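Local coordinates for protein iron aquisition yersiniabactin synthesis enzyme, YbtT (Escherichia coli, PDB 6BA9) that acts as a low-specificity type II thioesterase that maintains production of the metallophore yersiniabactin, probably by hydrolysing thioesters on its assembly line, at residues Ala71-Leu74 and Glu75-Ser79. The protein carries 1 engineered substitution. Numbering follows the deposited sequence.
Sequences ANEL and EASVS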
ATOM      1  N   ALA A  71      12.200   2.716  -4.028  1.00 12.73           N
ATOM      2  CA  ALA A  71      12.531   3.862  -4.871  1.00 12.33           C
ATOM      3  C   ALA A  71      13.778   3.585  -5.697  1.00 11.36           C
ATOM      4  O   ALA A  71      13.839   3.929  -6.887  1.00 12.39           O
ATOM      5  CB  ALA A  71      12.734   5.097  -3.998  1.00 12.72           C
ATOM      6  N   ASN A  72      14.779   2.952  -5.089  1.00 12.75           N
ATOM      7  CA  ASN A  72      15.983   2.617  -5.851  1.00 13.21           C
ATOM      8  C   ASN A  72      15.664   1.654  -6.973  1.00 14.50           C
ATOM      9  O   ASN A  72      16.129   1.836  -8.103  1.00 13.21           O
ATOM     10  CB  ASN A  72      17.058   2.027  -4.943  1.00 11.37           C
ATOM     11  CG  ASN A  72      17.602   3.040  -3.951  1.00 13.66           C
ATOM     12  OD1 ASN A  72      17.234   4.211  -3.975  1.00 13.23           O
ATOM     13  ND2 ASN A  72      18.433   2.579  -3.049  1.00 16.31           N
ATOM     14  N   GLU A  73      14.841   0.643  -6.697  1.00 11.94           N
ATOM     15  CA  GLU A  73      14.481  -0.310  -7.735  1.00 13.40           C
ATOM     16  C   GLU A  73      13.741   0.367  -8.879  1.00 12.83           C
ATOM     17  O   GLU A  73      14.029   0.105 -10.055  1.00 14.61           O
ATOM     18  CB  GLU A  73      13.630  -1.428  -7.134  1.00 14.73           C
ATOM     19  CG  GLU A  73      13.115  -2.420  -8.174  1.00 15.52           C
ATOM     20  CD  GLU A  73      12.468  -3.627  -7.541  1.00 18.54           C
ATOM     21  OE1 GLU A  73      12.997  -4.118  -6.514  1.00 19.06           O
ATOM     22  OE2 GLU A  73      11.424  -4.071  -8.064  1.00 16.94           O
ATOM     23  N   LEU A  74      12.788   1.237  -8.564  1.00 13.00           N
ATOM     24  CA  LEU A  74      12.019   1.911  -9.602  1.00 13.35           C
ATOM     25  C   LEU A  74      12.889   2.877 -10.394  1.00 14.50           C
ATOM     26  O   LEU A  74      12.757   2.963 -11.613  1.00 16.42           O
ATOM     27  CB  LEU A  74      10.794   2.598  -8.998  1.00 14.05           C
ATOM     28  CG  LEU A  74       9.781   1.633  -8.379  1.00 13.64           C
ATOM     29  CD1 LEU A  74       8.652   2.409  -7.787  1.00 16.07           C
ATOM     30  CD2 LEU A  74       9.251   0.641  -9.380  1.00 15.93           C
ATOM     31  N   GLU A  75      13.780   3.613  -9.726  1.00 13.25           N
ATOM     32  CA  GLU A  75      14.683   4.503 -10.452  1.00 13.05           C
ATOM     33  C   GLU A  75      15.532   3.735 -11.452  1.00 15.60           C
ATOM     34  O   GLU A  75      15.841   4.253 -12.536  1.00 17.09           O
ATOM     35  CB  GLU A  75      15.556   5.266  -9.459  1.00 12.96           C
ATOM     36  CG  GLU A  75      16.570   6.199 -10.116  1.00 13.52           C
ATOM     37  CD  GLU A  75      17.320   7.083  -9.142  1.00 15.68           C
ATOM     38  OE1 GLU A  75      17.330   6.813  -7.919  1.00 13.89           O
ATOM     39  OE2 GLU A  75      17.928   8.079  -9.627  1.00 17.97           O
ATOM     40  N   ALA A  76      15.945   2.517 -11.096  1.00 14.47           N
ATOM     41  CA  ALA A  76      16.798   1.699 -11.945  1.00 16.43           C
ATOM     42  C   ALA A  76      16.030   1.045 -13.082  1.00 20.07           C
ATOM     43  O   ALA A  76      16.612   0.798 -14.146  1.00 25.72           O
ATOM     44  CB  ALA A  76      17.464   0.610 -11.104  1.00 17.05           C
ATOM     45  N   SER A  77      14.735   0.763 -12.894  1.00 19.76           N
ATOM     46  CA  SER A  77      14.000  -0.106 -13.805  1.00 22.60           C
ATOM     47  C   SER A  77      12.893   0.582 -14.597  1.00 25.12           C
ATOM     48  O   SER A  77      12.439   0.007 -15.592  1.00 29.56           O
ATOM     49  CB  SER A  77      13.391  -1.287 -13.036  1.00 25.58           C
ATOM     50  OG  SER A  77      12.318  -0.872 -12.215  1.00 25.07           O
ATOM     51  N   VAL A  78      12.450   1.777 -14.213  1.00 20.04           N
ATOM     52  CA  VAL A  78      11.349   2.446 -14.893  1.00 20.81           C
ATOM     53  C   VAL A  78      11.924   3.538 -15.777  1.00 25.21           C
ATOM     54  O   VAL A  78      12.631   4.429 -15.294  1.00 25.48           O
ATOM     55  CB  VAL A  78      10.336   3.031 -13.900  1.00 22.85           C
ATOM     56  CG1 VAL A  78       9.215   3.758 -14.644  1.00 21.85           C
ATOM     57  CG2 VAL A  78       9.770   1.926 -13.031  1.00 23.71           C
ATOM     58  N   SER A  79      11.592   3.492 -17.061  1.00 24.09           N
ATOM     59  CA  SER A  79      12.064   4.518 -17.974  1.00 27.72           C
ATOM     60  C   SER A  79      11.505   5.878 -17.561  1.00 27.90           C
ATOM     61  O   SER A  79      10.334   5.981 -17.174  1.00 26.52           O
ATOM     62  CB  SER A  79      11.591   4.192 -19.389  1.00 29.83           C
ATOM     63  OG  SER A  79      11.834   5.291 -20.251  1.00 33.08           O
TER
HETATM   64  O   HOH W   1      11.150  -3.619 -10.744  1.00 29.63           O
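Leu-74, on the last turn of helix 63-77, and Val-78, the first residue past its end, lie side by side where the helix leads toward strand 84-89 of this alpha/beta-hydrolase fold. Their side chains point the same way, with CD2 of Leu-74 3.9 Å from CG2 of Val-78; this CG2, anti to its own carbonyl carbon and beside the backbone N, lies against Leu-74 O as well. Buried Ala-71, one turn before Leu-74, packs against Thr-99, Leu-102 and Leu-103 of helix 91-105. The backbone is regular at first: Glu-75 N donates to Ala-71 O over 2.9 Å. Near the end the pattern mixes, and Ser-77 N reaches Glu-73 O only weakly. Leu-74 O accepts twice, from Val-78 N at 2.9 Å and from Ser-77 N, which sits well above the carbonyl plane, before Val-78 leaves helical geometry. Asn-72, Glu-75 and Ser-77 are exposed to solvent. Arg-106 NH1 donates to OD1 of Asn-72 and forms a salt bridge with OE1 of Glu-75, at the end of an extended chain. Glu-73, partly covered by the N-terminal residues, turns elsewhere: its carboxylate takes the backbone N-H groups of Met-2 and Cys-3, and a water donates to OE2 over 2.7 Å and weakly to the hydroxyl of Ser-77. That hydroxyl stands between its own backbone N and carbonyl carbon (chi1 71°), folded back toward the preceding turn, and OG donates to Glu-73 O over 2.9 Å from 40° out of the carbonyl plane.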